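Local coordinates for capsular polysaccharide export system protein KpsC (PDB 6MGB) that probably transfers Kdo from a CMP-linked donor, forming beta-(2,4) linkages, in making the glycolipid anchor of bacterial capsules, at residues V11-V22 / V46-K57. Residues are numbered along the deposited sequence; the frame is centred on the assembly and turned at random.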
loop_
_atom_site.group_PDB
_atom_site.type_symbol
_atom_site.label_atom_id
_atom_site.label_comp_id
_atom_site.label_asym_id
_atom_site.label_seq_id
_atom_site.Cartn_x
_atom_site.Cartn_y
_atom_site.Cartn_z
ATOM N N VAL A 11 5.070 1.999 -24.255
ATOM C CA VAL A 11 4.217 1.105 -23.478
ATOM C C VAL A 11 2.773 1.328 -23.901
ATOM O O VAL A 11 2.298 2.470 -23.945
ATOM C CB VAL A 11 4.388 1.345 -21.968
ATOM C CG1 VAL A 11 3.399 0.498 -21.167
ATOM C CG2 VAL A 11 5.818 1.050 -21.539
ATOM N N GLY A 12 2.064 0.244 -24.202
ATOM C CA GLY A 12 0.670 0.336 -24.592
ATOM C C GLY A 12 -0.250 0.348 -23.383
ATOM O O GLY A 12 -0.034 -0.371 -22.409
ATOM N N VAL A 13 -1.281 1.190 -23.457
ATOM C CA VAL A 13 -2.341 1.219 -22.460
ATOM C C VAL A 13 -3.675 1.180 -23.189
ATOM O O VAL A 13 -3.788 1.561 -24.356
ATOM C CB VAL A 13 -2.264 2.459 -21.538
ATOM C CG1 VAL A 13 -0.937 2.484 -20.792
ATOM C CG2 VAL A 13 -2.460 3.743 -22.334
ATOM N N PHE A 14 -4.696 0.699 -22.481
ATOM C CA PHE A 14 -6.037 0.570 -23.036
ATOM C C PHE A 14 -7.051 1.391 -22.250
ATOM O O PHE A 14 -8.244 1.072 -22.247
ATOM C CB PHE A 14 -6.431 -0.904 -23.092
ATOM C CG PHE A 14 -5.622 -1.690 -24.080
ATOM C CD1 PHE A 14 -6.111 -1.938 -25.351
ATOM C CD2 PHE A 14 -4.357 -2.147 -23.753
ATOM C CE1 PHE A 14 -5.363 -2.647 -26.269
ATOM C CE2 PHE A 14 -3.603 -2.855 -24.667
ATOM C CZ PHE A 14 -4.106 -3.102 -25.928
ATOM N N SER A 15 -6.591 2.451 -21.592
ATOM C CA SER A 15 -7.461 3.369 -20.874
ATOM C C SER A 15 -6.791 4.732 -20.843
ATOM O O SER A 15 -5.639 4.846 -20.416
ATOM C CB SER A 15 -7.732 2.879 -19.448
ATOM O OG SER A 15 -8.315 3.904 -18.664
ATOM N N ARG A 16 -7.506 5.758 -21.307
ATOM C CA ARG A 16 -7.001 7.121 -21.210
ATOM C C ARG A 16 -7.058 7.664 -19.789
ATOM O O ARG A 16 -6.514 8.744 -19.535
ATOM C CB ARG A 16 -7.789 8.045 -22.139
ATOM C CG ARG A 16 -7.699 7.681 -23.610
ATOM C CD ARG A 16 -8.276 8.783 -24.478
ATOM N NE ARG A 16 -8.177 8.480 -25.903
ATOM C CZ ARG A 16 -7.062 8.590 -26.619
ATOM N NH1 ARG A 16 -5.932 8.984 -26.045
ATOM N NH2 ARG A 16 -7.073 8.296 -27.911
ATOM N N GLN A 17 -7.696 6.943 -18.863
ATOM C CA GLN A 17 -7.806 7.449 -17.502
ATOM C C GLN A 17 -6.470 7.440 -16.772
ATOM O O GLN A 17 -6.288 8.229 -15.838
ATOM C CB GLN A 17 -8.843 6.635 -16.725
ATOM C CG GLN A 17 -10.263 6.778 -17.263
ATOM C CD GLN A 17 -10.725 8.223 -17.328
ATOM O OE1 GLN A 17 -11.105 8.717 -18.390
ATOM N NE2 GLN A 17 -10.695 8.907 -16.191
ATOM N N ILE A 18 -5.525 6.588 -17.177
ATOM C CA ILE A 18 -4.226 6.563 -16.507
ATOM C C ILE A 18 -3.513 7.895 -16.695
ATOM O O ILE A 18 -3.104 8.545 -15.724
ATOM C CB ILE A 18 -3.369 5.391 -17.022
ATOM C CG1 ILE A 18 -4.122 4.065 -16.870
ATOM C CG2 ILE A 18 -2.042 5.346 -16.265
ATOM C CD1 ILE A 18 -3.341 2.842 -17.330
ATOM N N LEU A 19 -3.356 8.326 -17.949
ATOM C CA LEU A 19 -2.665 9.583 -18.212
ATOM C C LEU A 19 -3.446 10.771 -17.668
ATOM O O LEU A 19 -2.850 11.800 -17.327
ATOM C CB LEU A 19 -2.426 9.744 -19.714
ATOM C CG LEU A 19 -1.571 10.934 -20.160
ATOM C CD1 LEU A 19 -0.221 10.955 -19.452
ATOM C CD2 LEU A 19 -1.372 10.895 -21.667
ATOM N N LYS A 20 -4.772 10.652 -17.577
ATOM C CA LYS A 20 -5.575 11.716 -16.986
ATOM C C LYS A 20 -5.245 11.892 -15.510
ATOM O O LYS A 20 -4.977 13.008 -15.048
ATOM C CB LYS A 20 -7.062 11.412 -17.162
ATOM C CG LYS A 20 -7.675 11.967 -18.441
ATOM C CD LYS A 20 -9.199 12.065 -18.355
ATOM C CE LYS A 20 -9.655 13.060 -17.288
ATOM N NZ LYS A 20 -11.133 13.176 -17.204
ATOM N N ASN A 21 -5.262 10.796 -14.750
ATOM C CA ASN A 21 -5.003 10.859 -13.319
ATOM C C ASN A 21 -3.524 11.027 -12.995
ATOM O O ASN A 21 -3.193 11.440 -11.878
ATOM C CB ASN A 21 -5.528 9.594 -12.637
ATOM C CG ASN A 21 -7.013 9.389 -12.852
ATOM O OD1 ASN A 21 -7.773 10.349 -12.984
ATOM N ND2 ASN A 21 -7.436 8.130 -12.888
ATOM N N VAL A 22 -2.635 10.721 -13.935
ATOM C CA VAL A 22 -1.196 10.777 -13.689
ATOM C C VAL A 22 -0.532 11.493 -14.859
ATOM O O VAL A 22 0.072 10.839 -15.723
ATOM C CB VAL A 22 -0.611 9.370 -13.488
ATOM C CG1 VAL A 22 0.802 9.459 -12.937
ATOM C CG2 VAL A 22 -1.501 8.544 -12.564
ATOM N N VAL A 46 2.884 -3.606 -22.120
ATOM C CA VAL A 46 1.528 -3.102 -21.944
ATOM C C VAL A 46 1.322 -2.882 -20.451
ATOM O O VAL A 46 1.894 -3.597 -19.623
ATOM C CB VAL A 46 0.470 -4.077 -22.508
ATOM C CG1 VAL A 46 -0.934 -3.515 -22.340
ATOM C CG2 VAL A 46 0.747 -4.389 -23.970
ATOM N N ALA A 47 0.493 -1.901 -20.105
ATOM C CA ALA A 47 0.281 -1.553 -18.708
ATOM C C ALA A 47 -1.201 -1.353 -18.434
ATOM O O ALA A 47 -1.977 -1.018 -19.332
ATOM C CB ALA A 47 1.053 -0.283 -18.324
ATOM N N GLY A 48 -1.581 -1.559 -17.171
ATOM C CA GLY A 48 -2.945 -1.342 -16.733
ATOM C C GLY A 48 -2.971 -0.988 -15.262
ATOM O O GLY A 48 -1.975 -1.128 -14.548
ATOM N N TRP A 49 -4.140 -0.533 -14.812
ATOM C CA TRP A 49 -4.320 -0.004 -13.463
ATOM C C TRP A 49 -5.303 -0.889 -12.709
ATOM O O TRP A 49 -6.500 -0.894 -13.012
ATOM C CB TRP A 49 -4.820 1.438 -13.509
ATOM C CG TRP A 49 -4.759 2.129 -12.185
ATOM C CD1 TRP A 49 -5.626 1.984 -11.142
ATOM C CD2 TRP A 49 -3.775 3.079 -11.762
ATOM N NE1 TRP A 49 -5.241 2.785 -10.094
ATOM C CE2 TRP A 49 -4.107 3.468 -10.450
ATOM C CE3 TRP A 49 -2.645 3.638 -12.367
ATOM C CZ2 TRP A 49 -3.350 4.390 -9.731
ATOM C CZ3 TRP A 49 -1.895 4.554 -11.651
ATOM C CH2 TRP A 49 -2.251 4.921 -10.347
ATOM N N GLY A 50 -4.800 -1.624 -11.721
ATOM C CA GLY A 50 -5.668 -2.459 -10.919
ATOM C C GLY A 50 -6.278 -3.588 -11.731
ATOM O O GLY A 50 -5.664 -4.144 -12.648
ATOM N N TYR A 51 -7.519 -3.932 -11.382
ATOM C CA TYR A 51 -8.229 -5.038 -12.011
ATOM C C TYR A 51 -9.561 -4.602 -12.608
ATOM O O TYR A 51 -10.471 -5.422 -12.757
ATOM C CB TYR A 51 -8.419 -6.168 -11.000
ATOM C CG TYR A 51 -7.126 -6.896 -10.732
ATOM C CD1 TYR A 51 -6.141 -6.327 -9.933
ATOM C CD2 TYR A 51 -6.873 -8.136 -11.301
ATOM C CE1 TYR A 51 -4.949 -6.980 -9.696
ATOM C CE2 TYR A 51 -5.681 -8.799 -11.068
ATOM C CZ TYR A 51 -4.723 -8.214 -10.266
ATOM O OH TYR A 51 -3.533 -8.862 -10.028
ATOM N N LYS A 52 -9.687 -3.326 -12.960
ATOM C CA LYS A 52 -10.845 -2.853 -13.693
ATOM C C LYS A 52 -10.898 -3.513 -15.072
ATOM O O LYS A 52 -9.970 -4.206 -15.499
ATOM C CB LYS A 52 -10.799 -1.330 -13.832
ATOM C CG LYS A 52 -9.563 -0.814 -14.558
ATOM C CD LYS A 52 -9.619 0.689 -14.784
ATOM C CE LYS A 52 -9.623 1.459 -13.474
ATOM N NZ LYS A 52 -9.552 2.930 -13.695
ATOM N N SER A 53 -12.007 -3.278 -15.774
ATOM C CA SER A 53 -12.228 -3.916 -17.068
ATOM C C SER A 53 -11.068 -3.653 -18.024
ATOM O O SER A 53 -10.493 -4.586 -18.595
ATOM C CB SER A 53 -13.546 -3.423 -17.668
ATOM O OG SER A 53 -13.950 -4.231 -18.759
ATOM N N THR A 54 -10.706 -2.379 -18.209
ATOM C CA THR A 54 -9.635 -2.049 -19.145
ATOM C C THR A 54 -8.312 -2.677 -18.730
ATOM O O THR A 54 -7.520 -3.079 -19.590
ATOM C CB THR A 54 -9.474 -0.534 -19.264
ATOM O OG1 THR A 54 -9.294 0.037 -17.961
ATOM C CG2 THR A 54 -10.692 0.087 -19.939
ATOM N N ALA A 55 -8.048 -2.768 -17.425
ATOM C CA ALA A 55 -6.793 -3.357 -16.970
ATOM C C ALA A 55 -6.721 -4.837 -17.322
ATOM O O ALA A 55 -5.678 -5.323 -17.773
ATOM C CB ALA A 55 -6.632 -3.150 -15.464
ATOM N N ARG A 56 -7.820 -5.569 -17.124
ATOM C CA ARG A 56 -7.830 -6.988 -17.460
ATOM C C ARG A 56 -7.712 -7.210 -18.962
ATOM O O ARG A 56 -7.186 -8.243 -19.394
ATOM C CB ARG A 56 -9.099 -7.646 -16.914
ATOM C CG ARG A 56 -9.019 -7.961 -15.429
ATOM C CD ARG A 56 -10.291 -8.602 -14.892
ATOM N NE ARG A 56 -11.394 -7.647 -14.785
ATOM C CZ ARG A 56 -12.599 -7.793 -15.338
ATOM N NH1 ARG A 56 -12.905 -8.870 -16.052
ATOM N NH2 ARG A 56 -13.514 -6.850 -15.164
ATOM N N LYS A 57 -8.184 -6.260 -19.773
ATOM C CA LYS A 57 -7.966 -6.358 -21.212
ATOM C C LYS A 57 -6.490 -6.187 -21.539
ATOM O O LYS A 57 -5.951 -6.888 -22.403
ATOM C CB LYS A 57 -8.797 -5.314 -21.961
ATOM C CG LYS A 57 -8.653 -5.419 -23.480
ATOM C CD LYS A 57 -9.375 -4.307 -24.221
ATOM C CE LYS A 57 -9.220 -4.479 -25.726
ATOM N NZ LYS A 57 -9.710 -3.302 -26.497
HETATM O O HOH W 1 -4.516 -0.169 -19.777
HETATM O O HOH W 2 -7.669 2.947 -16.260
#
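Two neighbouring parallel strands of the N-terminal sheet, 11-13 and 45-49, meet here in what is probably the first Rossmann-like domain of a GT-B glycosyltransferase. Ala-47 N to Gly-12 O (2.8 Å, C=O...N angle 177°) is the direct backbone bond between segments 11-22 and 46-57; Gly-12 also bonds to Ala-45, its two bonds reaching either side of Val-46. Beyond them the strands splay, their short axes 42° apart, and a water takes over, accepting from Phe-14 N (2.8 Å) and donating to Ala-47 O. On one sheet face Val-11 CG1 meets Ala-47 CB, which also packs on Leu-70 and Leu-72. On the other, the Phe-14 ring presents its CE2 edge to Val-46 CG1 at 3.6 Å, nearly in the ring plane; CG of Phe-14 lies anti to the carbonyl carbon (chi1 -68°), bringing CD1 to 4.0 Å from Lys-57 CE. An alanine in place of Phe-14 would probably leave a gap between Val-46 CG1 and the CE-NZ end of Lys-57. Ile-18 CG2 packs on Trp-49 CE3, and Val-22 CG2 on Trp-49 CZ3 at 4.1 Å. Ser-15 OG accepts from Gln-17 N in a capping bond and also binds a water 3.2 Å from Lys-52 NZ.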